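Local structure of Sca-family protein (Rickettsia rickettsii, 4LQ8) at residues T61-P64 with I65-A68; E104-E107 with E108-K111; M315-V318 with E319-G323. The protein is Sca4, a 120 kDa rickettsial surface cell antigen probably involved in cell adhesion, of which this chain is the N-terminal head portion. One frame throughout, in Å; residues are numbered along the deposited sequence.

In the fold
The three contacts come in series along the chain, each a local arrangement on a different helix. Contact 1 (61-68) starts helix 64-90, contact 2 (104-111) lies on the C-terminal part of helix 95-111, the next helix in the chain, and contact 3 (315-323) closes helix 308-320 much later. Centre to centre, contacts 1 and 2 are about 24 Å apart, contacts 2 and 3 about 22 Å, and contacts 1 and 3 about 15 Å; none touches another. Contacts 1 and 3 share the mixed sheet, reaching strands 258-265 and 271-277 respectively, which pair with each other. Contact 2 instead meets helix 64-90, which touches the sheet at its start and helix 95-111 further along.

Contact 1 (T61-P64 with I65-A68); sequences TSDP and ITKA
The carboxylate oxygen OD1 of Asp-63 is gripped by two backbone N-H groups at the start of helix 64-90, which makes Asp-63 the N-cap. Ile-65 N lies 3.0 Å from OD1 of Asp-63, but its bond is bent, with an N-H...O angle of 131°. The bond from Thr-66 N to the same OD1 is longer, 3.3 Å, and much straighter at 169°. The two donors reach OD1 from opposite faces of the carboxylate plane, each nearly in line with the C-O bond. CG of Asp-63 stands between its own backbone N and carbonyl carbon (chi1 79°), and this turn folds the carboxylate back over the first N-H groups of the helix. Between cap and donors sits Pro-64, which has no N-H to satisfy. Such an opening helix end would probably favour the negative charge of the cap.

The other oxygen, OD2, is hydrogen-bonded to His-238 on strand 236-245, while Asp-63 N and Thr-66 OG1 both bond to OE2 of Glu-264 on strand 258-265. The cap is therefore fixed against the sheet as well as on the helix. Thr-66 OG1 is 4.4 Å from Asp-63 N, too far for the reciprocal bond of a capping box. The side chains of Asp-63 and Thr-66 cross at about a right angle.

Ordinary helical bonding begins at once: Lys-67 N donates to Asp-63 O at 3.1 Å, and Ala-68 N to Pro-64 O at 3.0 Å. Lys-67 then runs out fully extended, its NZ bonded to the carbonyl oxygens of Ser-56 and Asp-58, and near its root CB passes 3.9 Å from Ser-62 OG.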
ATOM      1  N   THR A  61       3.285   0.559  20.980  1.00 58.31           N
ATOM      2  CA  THR A  61       2.809  -0.550  20.153  1.00 56.73           C
ATOM      3  C   THR A  61       3.485  -0.641  18.760  1.00 57.34           C
ATOM      4  O   THR A  61       3.168  -1.583  18.010  1.00 58.49           O
ATOM      5  CB  THR A  61       1.270  -0.509  20.032  1.00 65.47           C
ATOM      6  OG1 THR A  61       0.868   0.692  19.363  1.00 61.61           O
ATOM      7  CG2 THR A  61       0.564  -0.635  21.388  1.00 67.99           C
ATOM      8  N   SER A  62       4.407   0.296  18.397  1.00 47.94           N
ATOM      9  CA  SER A  62       5.015   0.177  17.070  1.00 44.48           C
ATOM     10  C   SER A  62       6.495   0.560  16.998  1.00 45.97           C
ATOM     11  O   SER A  62       7.004   1.276  17.864  1.00 46.16           O
ATOM     12  CB  SER A  62       4.210   0.964  16.039  1.00 46.07           C
ATOM     13  OG  SER A  62       4.443   2.360  16.134  1.00 52.37           O
ATOM     14  N   ASP A  63       7.173   0.105  15.935  1.00 39.72           N
ATOM     15  CA  ASP A  63       8.576   0.432  15.730  1.00 37.35           C
ATOM     16  C   ASP A  63       8.716   1.724  14.858  1.00 34.37           C
ATOM     17  O   ASP A  63       7.691   2.233  14.380  1.00 28.63           O
ATOM     18  CB  ASP A  63       9.355  -0.801  15.209  1.00 37.79           C
ATOM     19  CG  ASP A  63       9.264  -1.202  13.753  1.00 37.15           C
ATOM     20  OD1 ASP A  63       9.086  -0.316  12.896  1.00 40.57           O
ATOM     21  OD2 ASP A  63       9.549  -2.367  13.452  1.00 38.57           O
ATOM     22  N   PRO A  64       9.935   2.295  14.687  1.00 31.85           N
ATOM     23  CA  PRO A  64      10.054   3.555  13.916  1.00 31.08           C
ATOM     24  C   PRO A  64       9.646   3.507  12.447  1.00 30.65           C
ATOM     25  O   PRO A  64       9.225   4.530  11.929  1.00 29.15           O
ATOM     26  CB  PRO A  64      11.540   3.935  14.065  1.00 33.66           C
ATOM     27  CG  PRO A  64      12.026   3.146  15.221  1.00 39.04           C
ATOM     28  CD  PRO A  64      11.252   1.870  15.200  1.00 34.16           C
ATOM     29  N   ILE A  65       9.750   2.341  11.780  1.00 27.84           N
ATOM     30  CA  ILE A  65       9.365   2.229  10.371  1.00 26.39           C
ATOM     31  C   ILE A  65       7.854   2.307  10.244  1.00 28.96           C
ATOM     32  O   ILE A  65       7.350   3.098   9.451  1.00 28.94           O
ATOM     33  CB  ILE A  65       9.935   0.951   9.684  1.00 30.39           C
ATOM     34  CG1 ILE A  65      11.453   0.692  10.024  1.00 32.78           C
ATOM     35  CG2 ILE A  65       9.661   0.931   8.173  1.00 28.40           C
ATOM     36  CD1 ILE A  65      12.392   1.774   9.942  1.00 41.61           C
ATOM     37  N   THR A  66       7.131   1.471  11.000  1.00 26.42           N
ATOM     38  CA  THR A  66       5.666   1.417  11.006  1.00 24.29           C
ATOM     39  C   THR A  66       5.121   2.803  11.344  1.00 27.55           C
ATOM     40  O   THR A  66       4.241   3.290  10.633  1.00 27.15           O
ATOM     41  CB  THR A  66       5.182   0.382  12.008  1.00 29.68           C
ATOM     42  OG1 THR A  66       5.914  -0.831  11.828  1.00 32.47           O
ATOM     43  CG2 THR A  66       3.676   0.126  11.914  1.00 25.07           C
ATOM     44  N   LYS A  67       5.693   3.454  12.386  1.00 24.83           N
ATOM     45  CA  LYS A  67       5.286   4.791  12.796  1.00 24.83           C
ATOM     46  C   LYS A  67       5.507   5.812  11.652  1.00 29.34           C
ATOM     47  O   LYS A  67       4.584   6.556  11.344  1.00 29.88           O
ATOM     48  CB  LYS A  67       6.009   5.225  14.083  1.00 27.71           C
ATOM     49  CG  LYS A  67       5.444   6.539  14.658  1.00 32.43           C
ATOM     50  CD  LYS A  67       6.016   6.853  16.017  1.00 42.56           C
ATOM     51  CE  LYS A  67       5.444   8.122  16.612  1.00 38.49           C
ATOM     52  NZ  LYS A  67       5.871   8.300  18.020  1.00 42.67           N
ATOM     53  N   ALA A  68       6.690   5.796  10.998  1.00 26.77           N
ATOM     54  CA  ALA A  68       7.001   6.701   9.880  1.00 26.95           C
ATOM     55  C   ALA A  68       6.020   6.525   8.721  1.00 29.66           C
ATOM     56  O   ALA A  68       5.568   7.518   8.152  1.00 30.29           O
ATOM     57  CB  ALA A  68       8.419   6.489   9.396  1.00 28.00           C
TER

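Contact 2 (E104-E107 with E108-K111); sequences EIEE and EKEK
A salt bridge of i to i+3 spacing, between Glu-106 and Lys-109, lies on the surface of the C-terminal part of helix 95-111. NZ of Lys-109 stands 3.2 Å from OE1 of Glu-106 and approaches from above the carboxylate plane, 35° out of it. The two side chains run side by side and point the same way. Each needs a bend to meet the other: Glu-106 turns at chi2 (-59°), bringing its carboxylate back toward the following turn, and Lys-109 turns at chi3 (67°). The other carboxylate oxygen, OE2, has a long, weak ion pair with Arg-102.

Nearer its root, the lysine chain does apolar work. Its CD rests 3.8 Å from CG2 of Ile-105, so the methylenes lie against the branched side chain one turn earlier while the ammonium group goes to Glu-106. The backbone adds a bond from Lys-109 N to Ile-105 O at 2.9 Å, an ordinary i to i+4 helical bond.

One residue back, Glu-108 N donates to Glu-104 O at 3.1 Å, and the same carbonyl has a weak bond from a water at 2.9 Å. That water also donates to OE1 of Glu-108 at 2.7 Å, joining the carboxylate to the backbone of the preceding turn; it has more acceptors nearby than protons to give. Glu-104 itself turns to Lys-101 in a salt bridge.

Ile-105 packs against Ile-82, Ile-85 and Leu-86 of helix 64-90 and also meets Phe-118, while OE2 of Glu-108 accepts from Phe-118 N, tying helix 95-111 to helix 116-120 beyond the intervening loop.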
ATOM      1  N   GLU A 104     -20.343  14.968  12.775  1.00 30.73           N
ATOM      2  CA  GLU A 104     -19.872  13.600  13.019  1.00 29.86           C
ATOM      3  C   GLU A 104     -18.363  13.491  12.779  1.00 32.15           C
ATOM      4  O   GLU A 104     -17.666  12.886  13.587  1.00 32.75           O
ATOM      5  CB  GLU A 104     -20.579  12.585  12.123  1.00 31.32           C
ATOM      6  CG  GLU A 104     -21.980  12.211  12.567  1.00 43.07           C
ATOM      7  CD  GLU A 104     -22.721  11.346  11.567  1.00 58.96           C
ATOM      8  OE1 GLU A 104     -22.060  10.662  10.751  1.00 45.09           O
ATOM      9  OE2 GLU A 104     -23.971  11.330  11.628  1.00 56.57           O
ATOM     10  N   ILE A 105     -17.871  14.051  11.662  1.00 26.90           N
ATOM     11  CA  ILE A 105     -16.445  14.020  11.301  1.00 25.88           C
ATOM     12  C   ILE A 105     -15.629  14.786  12.350  1.00 29.54           C
ATOM     13  O   ILE A 105     -14.670  14.240  12.883  1.00 28.32           O
ATOM     14  CB  ILE A 105     -16.216  14.520   9.842  1.00 27.79           C
ATOM     15  CG1 ILE A 105     -16.830  13.543   8.815  1.00 27.42           C
ATOM     16  CG2 ILE A 105     -14.711  14.829   9.555  1.00 27.78           C
ATOM     17  CD1 ILE A 105     -16.894  14.033   7.308  1.00 30.28           C
ATOM     18  N   GLU A 106     -16.050  16.021  12.678  1.00 28.77           N
ATOM     19  CA  GLU A 106     -15.356  16.885  13.642  1.00 29.97           C
ATOM     20  C   GLU A 106     -15.282  16.308  15.033  1.00 36.04           C
ATOM     21  O   GLU A 106     -14.229  16.402  15.653  1.00 36.97           O
ATOM     22  CB  GLU A 106     -15.944  18.310  13.683  1.00 31.61           C
ATOM     23  CG  GLU A 106     -15.800  19.086  12.381  1.00 38.37           C
ATOM     24  CD  GLU A 106     -14.421  19.340  11.798  1.00 56.46           C
ATOM     25  OE1 GLU A 106     -13.404  19.228  12.522  1.00 38.21           O
ATOM     26  OE2 GLU A 106     -14.368  19.693  10.602  1.00 65.60           O
ATOM     27  N   GLU A 107     -16.387  15.694  15.510  1.00 33.00           N
ATOM     28  CA  GLU A 107     -16.467  15.067  16.821  1.00 34.01           C
ATOM     29  C   GLU A 107     -15.563  13.845  16.891  1.00 36.74           C
ATOM     30  O   GLU A 107     -14.830  13.674  17.865  1.00 36.74           O
ATOM     31  CB  GLU A 107     -17.920  14.687  17.157  1.00 36.39           C
ATOM     32  CG  GLU A 107     -18.713  15.866  17.695  1.00 46.59           C
ATOM     33  CD  GLU A 107     -20.196  15.651  17.928  1.00 73.29           C
ATOM     34  OE1 GLU A 107     -20.687  14.515  17.723  1.00 60.29           O
ATOM     35  OE2 GLU A 107     -20.872  16.633  18.308  1.00 74.46           O
ATOM     36  N   GLU A 108     -15.582  13.022  15.850  1.00 32.25           N
ATOM     37  CA  GLU A 108     -14.724  11.848  15.814  1.00 32.20           C
ATOM     38  C   GLU A 108     -13.207  12.191  15.728  1.00 35.39           C
ATOM     39  O   GLU A 108     -12.397  11.534  16.397  1.00 36.11           O
ATOM     40  CB  GLU A 108     -15.130  10.908  14.708  1.00 32.78           C
ATOM     41  CG  GLU A 108     -14.571   9.538  14.998  1.00 44.67           C
ATOM     42  CD  GLU A 108     -14.886   8.489  13.968  1.00 52.48           C
ATOM     43  OE1 GLU A 108     -16.054   8.412  13.520  1.00 50.81           O
ATOM     44  OE2 GLU A 108     -13.972   7.692  13.670  1.00 39.27           O
ATOM     45  N   LYS A 109     -12.841  13.207  14.921  1.00 29.49           N
ATOM     46  CA  LYS A 109     -11.455  13.663  14.785  1.00 30.33           C
ATOM     47  C   LYS A 109     -10.855  14.024  16.152  1.00 36.55           C
ATOM     48  O   LYS A 109      -9.693  13.726  16.391  1.00 35.10           O
ATOM     49  CB  LYS A 109     -11.348  14.871  13.837  1.00 31.81           C
ATOM     50  CG  LYS A 109     -11.232  14.501  12.369  1.00 36.68           C
ATOM     51  CD  LYS A 109     -11.540  15.702  11.441  1.00 40.50           C
ATOM     52  CE  LYS A 109     -10.540  16.836  11.501  1.00 38.41           C
ATOM     53  NZ  LYS A 109     -11.027  18.056  10.791  1.00 50.01           N
ATOM     54  N   GLU A 110     -11.662  14.633  17.040  1.00 37.69           N
ATOM     55  CA  GLU A 110     -11.263  15.053  18.395  1.00 40.40           C
ATOM     56  C   GLU A 110     -10.992  13.869  19.330  1.00 45.72           C
ATOM     57  O   GLU A 110     -10.193  13.996  20.254  1.00 47.45           O
ATOM     58  CB  GLU A 110     -12.330  15.975  19.021  1.00 42.57           C
ATOM     59  CG  GLU A 110     -12.334  17.386  18.465  1.00 56.86           C
ATOM     60  CD  GLU A 110     -11.242  18.291  19.002  1.00 92.35           C
ATOM     61  OE1 GLU A 110     -11.495  18.999  20.005  1.00 90.48           O
ATOM     62  OE2 GLU A 110     -10.138  18.308  18.409  1.00 92.77           O
ATOM     63  N   LYS A 111     -11.676  12.749  19.112  1.00 41.23           N
ATOM     64  CA  LYS A 111     -11.554  11.534  19.913  1.00 41.91           C
ATOM     65  C   LYS A 111     -10.474  10.583  19.361  1.00 44.61           C
ATOM     66  O   LYS A 111      -9.711   9.992  20.130  1.00 45.72           O
ATOM     67  CB  LYS A 111     -12.900  10.790  19.947  1.00 45.38           C
ATOM     68  CG  LYS A 111     -13.941  11.414  20.875  1.00 66.49           C
ATOM     69  CD  LYS A 111     -15.191  10.527  21.033  1.00 80.74           C
ATOM     70  CE  LYS A 111     -16.236  10.746  19.958  1.00 94.88           C
ATOM     71  NZ  LYS A 111     -17.451   9.919  20.184  1.00104.72           N
TER
HETATM   72  O   HOH W   1     -17.456  10.360  12.265  1.00 41.41           O

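Contact 3 (M315-V318 with E319-G323); sequences MKEV and ELNQG
Glu-317 and Asn-321 join their side chains across the last turn of helix 308-320. CB of Glu-317 points away from the residues that follow, and CG stands anti to the backbone N (chi1 -177°). A bend at chi2 of 65° then brings the chain back toward the helix end. On the way CG passes 3.7 Å from ND2 of Asn-321, CD comes next at 3.5 Å from the same ND2, and at the tip OE2 accepts from that ND2 at 3.0 Å. The amide nitrogen comes from above the carboxylate plane, 56° out of it, and the two flat groups are almost perpendicular. The other oxygen, OE1, forms a salt bridge with Lys-229, and the stronger partner of ND2 is Leu-273 O on strand 271-277, so Glu-317 is held by Lys-229 and Asn-321 by that strand.

Val-318 packs on the same strand, against Leu-273 and Glu-275, and its CG1 lies 3.7 Å from CA of Gly-323. Met-315 crosses Glu-319 with CE 3.5 Å from OE2 of Glu-319.

The backbone ends in a Schellman motif: Gly-323 N donates to Val-318 O at 2.8 Å, Gln-322 N bonds to Glu-319 O at 3.1 Å, and Gln-322, with positive phi, is the C-prime residue that turns the chain out of the helix.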
ATOM      1  N   MET A 315      -5.209  -7.034   4.691  1.00 22.76           N
ATOM      2  CA  MET A 315      -6.084  -6.034   5.330  1.00 22.58           C
ATOM      3  C   MET A 315      -6.737  -6.637   6.587  1.00 27.93           C
ATOM      4  O   MET A 315      -6.663  -6.031   7.655  1.00 28.09           O
ATOM      5  CB  MET A 315      -7.140  -5.488   4.352  1.00 23.78           C
ATOM      6  CG  MET A 315      -6.623  -4.336   3.491  1.00 26.69           C
ATOM      7  SD  MET A 315      -5.887  -2.917   4.400  1.00 29.47           S
ATOM      8  CE  MET A 315      -7.341  -2.332   5.302  1.00 26.04           C
ATOM      9  N   LYS A 316      -7.274  -7.864   6.477  1.00 26.01           N
ATOM     10  CA  LYS A 316      -7.869  -8.601   7.602  1.00 27.26           C
ATOM     11  C   LYS A 316      -6.885  -8.785   8.797  1.00 30.87           C
ATOM     12  O   LYS A 316      -7.260  -8.501   9.926  1.00 31.50           O
ATOM     13  CB  LYS A 316      -8.431  -9.955   7.136  1.00 29.63           C
ATOM     14  CG  LYS A 316      -9.235 -10.733   8.198  1.00 45.15           C
ATOM     15  CD  LYS A 316     -10.533 -10.024   8.606  1.00 66.92           C
ATOM     16  CE  LYS A 316     -11.076 -10.500   9.939  1.00 87.42           C
ATOM     17  NZ  LYS A 316     -12.242  -9.686  10.389  1.00 96.42           N
ATOM     18  N   GLU A 317      -5.648  -9.231   8.543  1.00 27.57           N
ATOM     19  CA  GLU A 317      -4.625  -9.434   9.581  1.00 27.25           C
ATOM     20  C   GLU A 317      -4.204  -8.096  10.237  1.00 27.97           C
ATOM     21  O   GLU A 317      -4.087  -8.027  11.463  1.00 27.01           O
ATOM     22  CB  GLU A 317      -3.417 -10.203   9.002  1.00 28.61           C
ATOM     23  CG  GLU A 317      -2.303 -10.549   9.984  1.00 29.97           C
ATOM     24  CD  GLU A 317      -2.621 -11.516  11.107  1.00 47.48           C
ATOM     25  OE1 GLU A 317      -3.715 -12.122  11.092  1.00 34.90           O
ATOM     26  OE2 GLU A 317      -1.769 -11.666  12.015  1.00 41.72           O
ATOM     27  N   VAL A 318      -4.014  -7.038   9.424  1.00 24.10           N
ATOM     28  CA  VAL A 318      -3.672  -5.687   9.871  1.00 23.19           C
ATOM     29  C   VAL A 318      -4.743  -5.186  10.865  1.00 31.30           C
ATOM     30  O   VAL A 318      -4.394  -4.711  11.954  1.00 32.91           O
ATOM     31  CB  VAL A 318      -3.432  -4.698   8.686  1.00 25.40           C
ATOM     32  CG1 VAL A 318      -3.436  -3.228   9.145  1.00 24.42           C
ATOM     33  CG2 VAL A 318      -2.136  -5.023   7.943  1.00 24.14           C
ATOM     34  N   GLU A 319      -6.032  -5.322  10.505  1.00 28.66           N
ATOM     35  CA  GLU A 319      -7.166  -4.902  11.345  1.00 28.19           C
ATOM     36  C   GLU A 319      -7.220  -5.687  12.656  1.00 31.06           C
ATOM     37  O   GLU A 319      -7.376  -5.076  13.706  1.00 27.27           O
ATOM     38  CB  GLU A 319      -8.492  -5.021  10.587  1.00 29.38           C
ATOM     39  CG  GLU A 319      -8.643  -3.976   9.480  1.00 38.32           C
ATOM     40  CD  GLU A 319      -9.705  -4.237   8.421  1.00 62.61           C
ATOM     41  OE1 GLU A 319     -10.377  -5.296   8.477  1.00 56.25           O
ATOM     42  OE2 GLU A 319      -9.849  -3.381   7.516  1.00 56.13           O
ATOM     43  N   LEU A 320      -6.999  -7.022  12.604  1.00 30.87           N
ATOM     44  CA  LEU A 320      -6.974  -7.865  13.806  1.00 32.43           C
ATOM     45  C   LEU A 320      -5.822  -7.448  14.748  1.00 35.87           C
ATOM     46  O   LEU A 320      -5.962  -7.554  15.966  1.00 36.86           O
ATOM     47  CB  LEU A 320      -6.891  -9.356  13.445  1.00 33.29           C
ATOM     48  CG  LEU A 320      -8.184  -9.986  12.879  1.00 40.20           C
ATOM     49  CD1 LEU A 320      -7.899 -11.347  12.222  1.00 40.92           C
ATOM     50  CD2 LEU A 320      -9.259 -10.165  13.980  1.00 44.15           C
ATOM     51  N   ASN A 321      -4.720  -6.909  14.173  1.00 29.69           N
ATOM     52  CA  ASN A 321      -3.538  -6.471  14.918  1.00 28.62           C
ATOM     53  C   ASN A 321      -3.558  -4.974  15.222  1.00 32.33           C
ATOM     54  O   ASN A 321      -2.522  -4.391  15.540  1.00 32.63           O
ATOM     55  CB  ASN A 321      -2.252  -6.918  14.212  1.00 24.03           C
ATOM     56  CG  ASN A 321      -2.090  -8.416  14.190  1.00 38.29           C
ATOM     57  OD1 ASN A 321      -2.603  -9.126  15.043  1.00 39.81           O
ATOM     58  ND2 ASN A 321      -1.414  -8.936  13.198  1.00 30.18           N
ATOM     59  N   GLN A 322      -4.762  -4.369  15.154  1.00 29.96           N
ATOM     60  CA  GLN A 322      -5.064  -2.969  15.485  1.00 29.72           C
ATOM     61  C   GLN A 322      -4.329  -1.950  14.609  1.00 32.25           C
ATOM     62  O   GLN A 322      -3.980  -0.869  15.086  1.00 31.50           O
ATOM     63  CB  GLN A 322      -4.807  -2.685  16.991  1.00 31.81           C
ATOM     64  CG  GLN A 322      -5.474  -3.657  17.975  1.00 48.53           C
ATOM     65  CD  GLN A 322      -6.949  -3.822  17.720  1.00 75.11           C
ATOM     66  OE1 GLN A 322      -7.404  -4.879  17.271  1.00 75.39           O
ATOM     67  NE2 GLN A 322      -7.722  -2.768  17.961  1.00 66.94           N
ATOM     68  N   GLY A 323      -4.108  -2.294  13.347  1.00 27.01           N
ATOM     69  CA  GLY A 323      -3.450  -1.390  12.413  1.00 25.53           C
ATOM     70  C   GLY A 323      -4.344  -0.229  12.023  1.00 27.75           C
ATOM     71  O   GLY A 323      -5.547  -0.239  12.274  1.00 26.13           O
TER